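Local structure of tungstate ABC transporter, periplasmic tungstate-binding protein (Geobacter sulfurreducens, 3LR1) at residues Ile201-Pro206 with Val212-Ala217; Ala107-Ala112 with Lys136-Asp141. The protein probably binds tungstate in the periplasm and delivers it to an ABC transporter for uptake into the cell. One frame throughout, in Å; residues are numbered along the deposited sequence.

Contact 1 of 2, residues Ile201-Pro206 with Val212-Ala217; sequences IMAVNP and VKYDLA
Ala217 N donates to Lys213 O at 2.8 Å, a bond of the first turn of helix 214-224, and this turn brings the Ala217 methyl over the strand it packs against. The arrangement is a strand-loop-helix unit of the periplasmic binding protein fold. Strand 197-204 ends at Val204, and the chain runs on through Pro206 into a short loop. It then returns as a helix lying against the strand end. Lys213 takes the N-cap position, and its backbone N bonds Asp56 OD1. Ala203 CB meets Ala217 CB at 4.0 Å. The Ala203 methyl also reaches the ring of Tyr214. That ring is swung towards the strand because CG is anti to the backbone N (chi1 171°). Pro206 comes at it obliquely, with Pro206 CD 3.4 Å from Tyr214 CD1 and Pro206 CG 3.6 Å from Tyr214 CG. Val204 O lies at the ring edge, near its plane. Beyond the ring, Tyr214 OH bonds Asn77 OD1. With an alanine in place of Tyr214, Pro206 would probably lose the ring it packs against, Ala203 part of its cover, and Asn77 OD1 its hydroxyl partner. Val212, at the end of the loop, turns both methyls to Val204. Its CG1 sits 3.4 Å from Val204 O. The two valine side chains cross at about a right angle, with Val204 CG1 3.7 Å from Val212 CG2.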
loop_
_atom_site.group_PDB
_atom_site.type_symbol
_atom_site.label_atom_id
_atom_site.label_comp_id
_atom_site.label_asym_id
_atom_site.label_seq_id
_atom_site.Cartn_x
_atom_site.Cartn_y
_atom_site.Cartn_z
ATOM N N ILE A 201 -11.357 -0.889 0.333
ATOM C CA ILE A 201 -11.916 -0.280 1.517
ATOM C C ILE A 201 -13.171 -1.093 1.856
ATOM O O ILE A 201 -13.968 -1.387 0.964
ATOM C CB ILE A 201 -12.162 1.264 1.359
ATOM C CG1 ILE A 201 -12.410 1.866 2.747
ATOM C CG2 ILE A 201 -13.302 1.599 0.343
ATOM C CD1 ILE A 201 -12.342 3.422 2.792
HETATM N N MSE A 202 -13.302 -1.507 3.124
HETATM C CA MSE A 202 -14.332 -2.493 3.540
HETATM C C MSE A 202 -14.816 -2.108 4.917
HETATM O O MSE A 202 -14.032 -1.620 5.728
HETATM C CB MSE A 202 -13.760 -3.915 3.612
HETATM C CG MSE A 202 -13.112 -4.394 2.394
HETATM SE SE MSE A 202 -12.114 -6.009 2.717
HETATM C CE MSE A 202 -10.518 -5.539 3.694
ATOM N N ALA A 203 -16.099 -2.318 5.162
ATOM C CA ALA A 203 -16.721 -2.120 6.456
ATOM C C ALA A 203 -16.675 -3.445 7.210
ATOM O O ALA A 203 -16.911 -4.537 6.611
ATOM C CB ALA A 203 -18.150 -1.602 6.285
ATOM N N VAL A 204 -16.353 -3.355 8.511
ATOM C CA VAL A 204 -16.358 -4.482 9.429
ATOM C C VAL A 204 -17.837 -4.837 9.660
ATOM O O VAL A 204 -18.691 -3.944 9.887
ATOM C CB VAL A 204 -15.658 -4.161 10.741
ATOM C CG1 VAL A 204 -15.816 -5.316 11.737
ATOM C CG2 VAL A 204 -14.158 -3.919 10.463
ATOM N N ASN A 205 -18.140 -6.116 9.557
ATOM C CA ASN A 205 -19.542 -6.597 9.523
ATOM C C ASN A 205 -20.234 -6.512 10.883
ATOM O O ASN A 205 -19.864 -7.211 11.804
ATOM C CB ASN A 205 -19.540 -8.026 9.012
ATOM C CG ASN A 205 -20.895 -8.557 8.768
ATOM O OD1 ASN A 205 -21.887 -7.893 9.044
ATOM N ND2 ASN A 205 -20.963 -9.783 8.288
ATOM N N PRO A 206 -21.249 -5.657 11.010
ATOM C CA PRO A 206 -21.928 -5.579 12.318
ATOM C C PRO A 206 -22.738 -6.825 12.673
ATOM O O PRO A 206 -23.122 -6.965 13.832
ATOM C CB PRO A 206 -22.879 -4.403 12.154
ATOM C CG PRO A 206 -23.112 -4.298 10.640
ATOM C CD PRO A 206 -21.873 -4.796 9.986
ATOM N N VAL A 212 -19.690 -2.206 16.109
ATOM C CA VAL A 212 -18.949 -1.476 15.120
ATOM C C VAL A 212 -19.817 -0.283 14.563
ATOM O O VAL A 212 -21.093 -0.347 14.568
ATOM C CB VAL A 212 -18.599 -2.494 14.081
ATOM C CG1 VAL A 212 -19.042 -2.142 12.777
ATOM C CG2 VAL A 212 -17.167 -3.113 14.364
ATOM N N LYS A 213 -19.152 0.774 14.132
ATOM C CA LYS A 213 -19.794 2.021 13.625
ATOM C C LYS A 213 -20.088 1.824 12.110
ATOM O O LYS A 213 -19.421 2.394 11.246
ATOM C CB LYS A 213 -18.843 3.226 13.816
ATOM C CG LYS A 213 -18.442 3.603 15.298
ATOM C CD LYS A 213 -19.246 4.790 15.795
ATOM C CE LYS A 213 -19.032 5.089 17.298
ATOM N NZ LYS A 213 -17.779 4.552 17.802
ATOM N N TYR A 214 -21.028 0.955 11.783
ATOM C CA TYR A 214 -21.203 0.508 10.381
ATOM C C TYR A 214 -21.783 1.596 9.484
ATOM O O TYR A 214 -21.393 1.771 8.333
ATOM C CB TYR A 214 -22.063 -0.749 10.317
ATOM C CG TYR A 214 -22.472 -1.153 8.939
ATOM C CD1 TYR A 214 -21.635 -1.925 8.128
ATOM C CD2 TYR A 214 -23.709 -0.759 8.422
ATOM C CE1 TYR A 214 -22.049 -2.317 6.839
ATOM C CE2 TYR A 214 -24.123 -1.159 7.146
ATOM C CZ TYR A 214 -23.286 -1.941 6.374
ATOM O OH TYR A 214 -23.659 -2.298 5.099
ATOM N N ASP A 215 -22.760 2.291 10.019
ATOM C CA ASP A 215 -23.449 3.303 9.245
ATOM C C ASP A 215 -22.427 4.409 8.904
ATOM O O ASP A 215 -22.350 4.880 7.749
ATOM C CB ASP A 215 -24.725 3.782 9.997
ATOM C CG ASP A 215 -25.810 2.635 10.189
ATOM O OD1 ASP A 215 -26.116 1.876 9.239
ATOM O OD2 ASP A 215 -26.400 2.491 11.287
ATOM N N LEU A 216 -21.572 4.761 9.874
ATOM C CA LEU A 216 -20.543 5.747 9.641
ATOM C C LEU A 216 -19.449 5.193 8.689
ATOM O O LEU A 216 -18.951 5.896 7.779
ATOM C CB LEU A 216 -19.931 6.146 10.960
ATOM C CG LEU A 216 -19.271 7.489 11.209
ATOM C CD1 LEU A 216 -20.069 8.693 10.534
ATOM C CD2 LEU A 216 -19.168 7.767 12.734
ATOM N N ALA A 217 -19.112 3.903 8.868
ATOM C CA ALA A 217 -18.188 3.230 7.908
ATOM C C ALA A 217 -18.713 3.322 6.478
ATOM O O ALA A 217 -17.964 3.619 5.543
ATOM C CB ALA A 217 -17.895 1.784 8.307
#

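Contact 2 of 2, residues Ala107-Ala112 with Lys136-Asp141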
loop_
_atom_site.group_PDB
_atom_site.type_symbol
_atom_site.label_atom_id
_atom_site.label_comp_id
_atom_site.label_asym_id
_atom_site.label_seq_id
_atom_site.Cartn_x
_atom_site.Cartn_y
_atom_site.Cartn_z
ATOM N N ALA A 107 12.962 -4.970 -16.384
ATOM C CA ALA A 107 13.827 -4.264 -15.414
ATOM C C ALA A 107 14.293 -5.236 -14.348
ATOM O O ALA A 107 15.466 -5.251 -13.967
ATOM C CB ALA A 107 13.079 -3.015 -14.750
ATOM N N LEU A 108 13.376 -6.035 -13.822
ATOM C CA LEU A 108 13.740 -6.953 -12.742
ATOM C C LEU A 108 14.724 -8.005 -13.314
ATOM O O LEU A 108 15.767 -8.313 -12.712
ATOM C CB LEU A 108 12.490 -7.591 -12.131
ATOM C CG LEU A 108 11.520 -6.619 -11.427
ATOM C CD1 LEU A 108 10.280 -7.434 -10.834
ATOM C CD2 LEU A 108 12.212 -5.853 -10.331
ATOM N N LYS A 109 14.423 -8.509 -14.509
ATOM C CA LYS A 109 15.288 -9.527 -15.103
ATOM C C LYS A 109 16.716 -8.988 -15.346
ATOM O O LYS A 109 17.689 -9.728 -15.165
ATOM C CB LYS A 109 14.657 -10.077 -16.367
ATOM C CG LYS A 109 14.882 -11.598 -16.597
ATOM C CD LYS A 109 16.232 -11.930 -17.172
ATOM C CE LYS A 109 16.272 -13.368 -17.796
ATOM N NZ LYS A 109 17.309 -13.515 -18.855
ATOM N N LEU A 110 16.840 -7.723 -15.766
ATOM C CA LEU A 110 18.145 -7.010 -15.815
ATOM C C LEU A 110 18.840 -7.048 -14.450
ATOM O O LEU A 110 20.058 -7.285 -14.390
ATOM C CB LEU A 110 17.996 -5.544 -16.258
ATOM C CG LEU A 110 18.357 -4.935 -17.621
ATOM C CD1 LEU A 110 18.732 -5.934 -18.705
ATOM C CD2 LEU A 110 17.259 -3.997 -18.146
ATOM N N LEU A 111 18.089 -6.813 -13.375
ATOM C CA LEU A 111 18.640 -6.887 -11.995
ATOM C C LEU A 111 19.147 -8.279 -11.648
ATOM O O LEU A 111 20.295 -8.437 -11.215
ATOM C CB LEU A 111 17.612 -6.435 -10.911
ATOM C CG LEU A 111 17.255 -4.953 -11.015
ATOM C CD1 LEU A 111 16.201 -4.502 -10.004
ATOM C CD2 LEU A 111 18.513 -4.124 -10.841
ATOM N N ALA A 112 18.310 -9.287 -11.846
ATOM C CA ALA A 112 18.697 -10.652 -11.545
ATOM C C ALA A 112 19.929 -11.085 -12.361
ATOM O O ALA A 112 20.800 -11.757 -11.830
ATOM C CB ALA A 112 17.549 -11.602 -11.791
ATOM N N LYS A 136 7.472 -13.771 -11.583
ATOM C CA LYS A 136 6.871 -14.873 -12.327
ATOM C C LYS A 136 6.633 -14.532 -13.815
ATOM O O LYS A 136 6.913 -15.350 -14.671
ATOM C CB LYS A 136 5.554 -15.316 -11.653
ATOM C CG LYS A 136 5.107 -16.735 -12.016
ATOM C CD LYS A 136 3.657 -17.005 -11.561
ATOM C CE LYS A 136 3.508 -18.412 -10.948
ATOM N NZ LYS A 136 2.068 -18.880 -10.909
ATOM N N SER A 137 6.148 -13.318 -14.115
ATOM C CA SER A 137 5.992 -12.808 -15.506
ATOM C C SER A 137 7.324 -12.680 -16.237
ATOM O O SER A 137 7.389 -12.820 -17.465
ATOM C CB SER A 137 5.310 -11.426 -15.510
ATOM O OG SER A 137 3.950 -11.475 -15.063
ATOM N N ALA A 138 8.388 -12.391 -15.488
ATOM C CA ALA A 138 9.742 -12.369 -16.060
ATOM C C ALA A 138 10.262 -13.796 -16.275
ATOM O O ALA A 138 11.319 -14.005 -16.902
ATOM C CB ALA A 138 10.696 -11.607 -15.168
ATOM N N GLY A 139 9.518 -14.764 -15.734
ATOM C CA GLY A 139 9.923 -16.161 -15.762
ATOM C C GLY A 139 11.206 -16.388 -14.983
ATOM O O GLY A 139 11.990 -17.255 -15.356
ATOM N N VAL A 140 11.424 -15.605 -13.920
ATOM C CA VAL A 140 12.573 -15.803 -13.053
ATOM C C VAL A 140 12.132 -16.113 -11.632
ATOM O O VAL A 140 11.114 -15.613 -11.150
ATOM C CB VAL A 140 13.565 -14.612 -13.072
ATOM C CG1 VAL A 140 14.428 -14.613 -11.825
ATOM C CG2 VAL A 140 14.449 -14.678 -14.293
ATOM N N ASP A 141 12.898 -16.969 -10.970
ATOM C CA ASP A 141 12.669 -17.259 -9.573
ATOM C C ASP A 141 13.893 -16.759 -8.835
ATOM O O ASP A 141 14.986 -17.261 -9.053
ATOM C CB ASP A 141 12.440 -18.751 -9.350
ATOM C CG ASP A 141 11.298 -19.012 -8.385
ATOM O OD1 ASP A 141 11.493 -18.806 -7.146
ATOM O OD2 ASP A 141 10.205 -19.393 -8.888
#
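Lys109 lays the aliphatic part of its side chain across Val140, and the two side chains cross at about a right angle. Lys109 CG is 3.9 Å from Val140 CG2, and Lys109 CE is 4.2 Å from the same methyl. The lysine chain bends at chi2 (-80°), which lets both carbons reach one methyl group. The charged end then leads away from the contact. Lys109 CB also faces the methyl of Ala138, with Lys109 CB 4.4 Å from Ala138 CB. Ala112 stands three residues further along helix 104-114, on the same side of the helix. Its methyl takes the other branch of the valine, with Ala112 CB 4.3 Å from Val140 CG1. The two branches of Val140 are thus divided between successive positions on one helix face. The contact is small and lies at the surface, and most of its meetings are between carbon atoms. Trp135 adds to it from helix 126-137, touching Leu108, Ala112 and Val140. Trp146 also touches Ala112. The placing of Val140 depends on the turn before it. Gly139 leaves the helical path with a positive phi of 63°, and two bonds run back into the last turn, among them Gly139 N to Lys136 O at 2.9 Å. This redirects the chain so that Val140 faces helix 104-114, with Ala138 facing it from just before the turn. This is a Schellman motif, a common alpha-helix ending.

Overall arrangement
Contact 2 comes first along the chain and closes before contact 1 opens. Their centres are 40 Å apart, on opposite sides of the chain's centre, and their nearest atoms are about 23 Å from each other. Contact 1 joins strand 197-204 to helix 214-224. Contact 2 sets helix 104-114 against the turn at the C-terminal end of helix 126-137, at the surface. The mixed sheet links the two regions: strand 78-90 pairs with strand 197-204 and also touches helix 104-114. This fits the two-lobed periplasmic binding protein fold, with one contact towards the far end of each lobe. The oxyanion probably binds in the cleft between the lobes, as in relatives.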